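Local coordinates for uncharacterized protein VP1736 (Vibrio parahaemolyticus, PDB 3LXQ) that is of unknown function but carries a sulfatase-family domain of the alkaline phosphatase superfamily, an alpha/beta fold built round a central mixed sheet, at residues A[282-286]-A[299-303]; A[116-120]-A[325-329]. All coordinates share one frame; numbering follows the deposited sequence.

Contact 1 (A[282-286]-A[299-303])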
loop_
_atom_site.group_PDB
_atom_site.type_symbol
_atom_site.label_atom_id
_atom_site.label_comp_id
_atom_site.label_asym_id
_atom_site.label_seq_id
_atom_site.Cartn_x
_atom_site.Cartn_y
_atom_site.Cartn_z
ATOM N N LEU A 282 -15.822 5.992 -6.326
ATOM C CA LEU A 282 -14.742 6.858 -5.839
ATOM C C LEU A 282 -15.000 8.313 -6.212
ATOM O O LEU A 282 -14.794 9.213 -5.388
ATOM C CB LEU A 282 -13.374 6.404 -6.371
ATOM C CG LEU A 282 -12.127 7.210 -5.984
ATOM C CD1 LEU A 282 -11.909 7.240 -4.475
ATOM C CD2 LEU A 282 -10.895 6.672 -6.690
ATOM N N GLY A 283 -15.461 8.517 -7.451
ATOM C CA GLY A 283 -15.805 9.844 -7.983
ATOM C C GLY A 283 -16.861 10.532 -7.141
ATOM O O GLY A 283 -16.758 11.734 -6.871
ATOM N N THR A 284 -17.866 9.764 -6.715
ATOM C CA THR A 284 -18.901 10.260 -5.800
ATOM C C THR A 284 -18.337 10.633 -4.429
ATOM O O THR A 284 -18.838 11.558 -3.799
ATOM C CB THR A 284 -20.105 9.276 -5.618
ATOM O OG1 THR A 284 -19.669 8.077 -4.970
ATOM C CG2 THR A 284 -20.757 8.937 -6.953
ATOM N N PHE A 285 -17.302 9.930 -3.972
ATOM C CA PHE A 285 -16.611 10.323 -2.739
ATOM C C PHE A 285 -15.911 11.666 -2.898
ATOM O O PHE A 285 -16.057 12.539 -2.039
ATOM C CB PHE A 285 -15.583 9.291 -2.274
ATOM C CG PHE A 285 -14.800 9.735 -1.065
ATOM C CD1 PHE A 285 -15.322 9.572 0.212
ATOM C CD2 PHE A 285 -13.568 10.366 -1.206
ATOM C CE1 PHE A 285 -14.613 9.997 1.330
ATOM C CE2 PHE A 285 -12.856 10.810 -0.091
ATOM C CZ PHE A 285 -13.372 10.623 1.175
ATOM N N PHE A 286 -15.144 11.822 -3.978
ATOM C CA PHE A 286 -14.373 13.060 -4.192
ATOM C C PHE A 286 -15.228 14.285 -4.531
ATOM O O PHE A 286 -14.837 15.420 -4.217
ATOM C CB PHE A 286 -13.240 12.867 -5.212
ATOM C CG PHE A 286 -11.971 12.316 -4.605
ATOM C CD1 PHE A 286 -11.155 13.123 -3.813
ATOM C CD2 PHE A 286 -11.600 10.984 -4.804
ATOM C CE1 PHE A 286 -9.992 12.621 -3.236
ATOM C CE2 PHE A 286 -10.427 10.472 -4.232
ATOM C CZ PHE A 286 -9.629 11.286 -3.443
ATOM N N ILE A 299 -4.901 14.936 3.766
ATOM C CA ILE A 299 -4.200 14.284 2.674
ATOM C C ILE A 299 -4.885 12.950 2.390
ATOM O O ILE A 299 -5.147 12.164 3.309
ATOM C CB ILE A 299 -2.698 14.025 3.012
ATOM C CG1 ILE A 299 -1.937 15.340 3.238
ATOM C CG2 ILE A 299 -2.022 13.151 1.934
ATOM C CD1 ILE A 299 -1.813 16.245 2.021
ATOM N N PHE A 300 -5.169 12.711 1.109
ATOM C CA PHE A 300 -5.816 11.497 0.648
ATOM C C PHE A 300 -4.847 10.717 -0.221
ATOM O O PHE A 300 -4.077 11.307 -0.985
ATOM C CB PHE A 300 -7.071 11.832 -0.168
ATOM C CG PHE A 300 -8.108 12.619 0.594
ATOM C CD1 PHE A 300 -8.032 14.011 0.674
ATOM C CD2 PHE A 300 -9.170 11.975 1.216
ATOM C CE1 PHE A 300 -8.990 14.747 1.373
ATOM C CE2 PHE A 300 -10.146 12.707 1.931
ATOM C CZ PHE A 300 -10.050 14.089 2.004
ATOM N N ILE A 301 -4.871 9.391 -0.095
ATOM C CA ILE A 301 -4.136 8.549 -1.020
ATOM C C ILE A 301 -5.077 7.516 -1.647
ATOM O O ILE A 301 -5.801 6.847 -0.956
ATOM C CB ILE A 301 -2.812 7.945 -0.395
ATOM C CG1 ILE A 301 -2.015 7.164 -1.436
ATOM C CG2 ILE A 301 -3.082 7.070 0.839
ATOM C CD1 ILE A 301 -0.619 6.804 -0.962
ATOM N N VAL A 302 -5.093 7.441 -2.968
ATOM C CA VAL A 302 -5.821 6.378 -3.660
ATOM C C VAL A 302 -4.754 5.383 -4.082
ATOM O O VAL A 302 -3.898 5.703 -4.899
ATOM C CB VAL A 302 -6.550 6.863 -4.930
ATOM C CG1 VAL A 302 -7.263 5.688 -5.621
ATOM C CG2 VAL A 302 -7.534 8.001 -4.620
ATOM N N ILE A 303 -4.807 4.181 -3.523
ATOM C CA ILE A 303 -3.809 3.160 -3.831
ATOM C C ILE A 303 -4.435 1.758 -3.764
ATOM O O ILE A 303 -5.281 1.493 -2.908
ATOM C CB ILE A 303 -2.544 3.298 -2.916
ATOM C CG1 ILE A 303 -1.363 2.499 -3.489
ATOM C CG2 ILE A 303 -2.857 2.943 -1.458
ATOM C CD1 ILE A 303 -0.027 2.761 -2.815
#

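Contact 2 (A[116-120]-A[325-329])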
loop_
_atom_site.group_PDB
_atom_site.type_symbol
_atom_site.label_atom_id
_atom_site.label_comp_id
_atom_site.label_asym_id
_atom_site.label_seq_id
_atom_site.Cartn_x
_atom_site.Cartn_y
_atom_site.Cartn_z
ATOM N N LEU A 116 -8.869 12.706 -11.667
ATOM C CA LEU A 116 -8.268 13.041 -10.374
ATOM C C LEU A 116 -6.735 12.915 -10.369
ATOM O O LEU A 116 -6.041 13.573 -9.580
ATOM C CB LEU A 116 -8.865 12.157 -9.282
ATOM C CG LEU A 116 -10.341 12.372 -8.948
ATOM C CD1 LEU A 116 -10.940 11.114 -8.344
ATOM C CD2 LEU A 116 -10.513 13.569 -8.014
HETATM N N MSE A 117 -6.225 12.062 -11.256
HETATM C CA MSE A 117 -4.785 11.840 -11.426
HETATM C C MSE A 117 -4.075 13.105 -11.872
HETATM O O MSE A 117 -2.976 13.394 -11.408
HETATM C CB MSE A 117 -4.526 10.737 -12.450
HETATM C CG MSE A 117 -4.931 9.346 -12.006
HETATM SE SE MSE A 117 -3.446 8.311 -11.300
HETATM C CE MSE A 117 -3.078 9.274 -9.696
ATOM N N GLN A 118 -4.708 13.841 -12.784
ATOM C CA GLN A 118 -4.171 15.098 -13.278
ATOM C C GLN A 118 -4.149 16.132 -12.156
ATOM O O GLN A 118 -3.335 17.056 -12.169
ATOM C CB GLN A 118 -5.002 15.634 -14.458
ATOM C CG GLN A 118 -5.346 14.623 -15.570
ATOM C CD GLN A 118 -4.172 13.745 -16.009
ATOM O OE1 GLN A 118 -3.018 14.188 -16.054
ATOM N NE2 GLN A 118 -4.470 12.487 -16.338
ATOM N N GLU A 119 -5.036 15.959 -11.181
ATOM C CA GLU A 119 -5.195 16.929 -10.103
ATOM C C GLU A 119 -4.212 16.744 -8.947
ATOM O O GLU A 119 -4.233 17.525 -7.998
ATOM C CB GLU A 119 -6.645 16.932 -9.597
ATOM C CG GLU A 119 -7.642 17.486 -10.618
ATOM C CD GLU A 119 -9.092 17.190 -10.277
ATOM O OE1 GLU A 119 -9.870 16.904 -11.211
ATOM O OE2 GLU A 119 -9.455 17.249 -9.084
ATOM N N GLY A 120 -3.341 15.733 -9.023
ATOM C CA GLY A 120 -2.407 15.492 -7.921
ATOM C C GLY A 120 -1.079 14.806 -8.198
ATOM O O GLY A 120 -0.568 14.799 -9.327
ATOM N N ALA A 325 -1.271 4.840 -7.787
ATOM C CA ALA A 325 -1.151 5.489 -6.497
ATOM C C ALA A 325 -1.295 6.959 -6.761
ATOM O O ALA A 325 -0.687 7.481 -7.685
ATOM C CB ALA A 325 0.196 5.186 -5.842
ATOM N N LEU A 326 -2.119 7.613 -5.954
ATOM C CA LEU A 326 -2.395 9.032 -6.105
ATOM C C LEU A 326 -2.447 9.680 -4.744
ATOM O O LEU A 326 -3.178 9.233 -3.869
ATOM C CB LEU A 326 -3.743 9.222 -6.818
ATOM C CG LEU A 326 -4.316 10.561 -7.324
ATOM C CD1 LEU A 326 -5.505 10.971 -6.488
ATOM C CD2 LEU A 326 -3.309 11.706 -7.432
ATOM N N ILE A 327 -1.664 10.734 -4.559
ATOM C CA ILE A 327 -1.780 11.525 -3.354
ATOM C C ILE A 327 -2.404 12.847 -3.773
ATOM O O ILE A 327 -1.936 13.513 -4.698
ATOM C CB ILE A 327 -0.429 11.719 -2.632
ATOM C CG1 ILE A 327 0.145 10.364 -2.181
ATOM C CG2 ILE A 327 -0.591 12.675 -1.446
ATOM C CD1 ILE A 327 1.542 10.453 -1.556
ATOM N N ILE A 328 -3.486 13.198 -3.099
ATOM C CA ILE A 328 -4.282 14.344 -3.481
ATOM C C ILE A 328 -4.736 15.069 -2.219
ATOM O O ILE A 328 -4.930 14.460 -1.159
ATOM C CB ILE A 328 -5.471 13.923 -4.399
ATOM C CG1 ILE A 328 -6.204 15.145 -4.967
ATOM C CG2 ILE A 328 -6.411 12.944 -3.682
ATOM C CD1 ILE A 328 -7.104 14.821 -6.172
ATOM N N GLY A 329 -4.853 16.384 -2.335
ATOM C CA GLY A 329 -5.244 17.207 -1.216
ATOM C C GLY A 329 -4.880 18.627 -1.542
ATOM O O GLY A 329 -4.074 18.872 -2.443
#

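Contact 1 (A[282-286]-A[299-303])
Phe300 on strand 299-303 meets two phenylalanines of helix 282-286, and its side chain can be followed outward atom by atom. Phe300 CB lies 4.2 Å from Phe286 CZ. Beyond CB, CG stands anti to the carbonyl carbon (chi1 -60°), and the ring then faces the edge of Phe286: the centroids are 5.8 Å apart and the planes make 65°, a T-shaped pair somewhat short of perpendicular. Farther out, Phe300 CD2 lies 4.1 Å from Phe285 CE2, and the next atom, Phe300 CE2, is 3.9 Å from both CE2 and CZ of Phe285, near the plane of that ring. Phe286 also bears on Val302, its CE2 lying 3.8 Å from Val302 CG2. The other branch of the valine, CG1, meets CD2 of Leu282 tip to tip at 3.9 Å. Every touching residue is buried and no hydrogen bond crosses, so the join is wholly apolar. Phe285 also packs on Ala227 and Phe231 of helix 220-234. The segment axes approach to 12.3 Å and run antiparallel at 174°, and the helix precedes the strand in sequence. This is the helix-on-sheet layering of an alpha/beta fold, as in the alkaline phosphatase superfamily.

Contact 2 (A[116-120]-A[325-329])
Gly120 comes unusually near the strand just after helix 111-118: its CA is 5.0 Å from CA of Ile328 and 3.8 Å from O of Ile327, so bare backbone passes close to the strand. CD2 of Leu326 completes the approach, 3.9 Å from the carbonyl C of Gly120. Ile328 supplies the second apolar projection. With CG1 anti to the backbone N (chi1 -172°) and a nearly extended chi2, Ile328 CD1 lies 4.0 Å from Glu119 CB and 3.8 Å from Leu116 O. The side chains of Leu116 and Ile328 cross at about a right angle, with Leu116 CD2 4.1 Å from Ile328 CD1. Selenomethionine Met117 bends back toward Leu326, but the modelled position of its methyl is too close to be trusted in detail. Gly120 itself continues into strand 121-127, which pairs with strand 322-328 on the sheet. Between the two segments there is no hydrogen bond, and 287 Å² is buried in all; the chemistry therefore implies cohesion by apolar burial and close backbone fit, while the one charged side chain that touches the strand does so through its CB and pairs its OE2 outside the contact, in a salt bridge from Glu119 to Lys290.

Overall arrangement
From the N terminus, helix 111-118 comes first, then helix 271-289, strand 298-304 and strand 322-328. Contact 2 closes a long loop, with 204 residues between its segments; contact 1 closes a short one of 12 residues wholly nested inside it. Their centres are 8 Å apart. The two strands are antiparallel neighbours in the mixed sheet, and probable hydrogen bonds join them, from Val302 N to Leu326 O at 2.8 Å and from Phe300 N to Ile328 O at 2.9 Å. The helices also meet directly, Phe286 CD2 lying 3.6 Å from Leu116 CD1, so both contacts belong to one continuous helix-sheet interface.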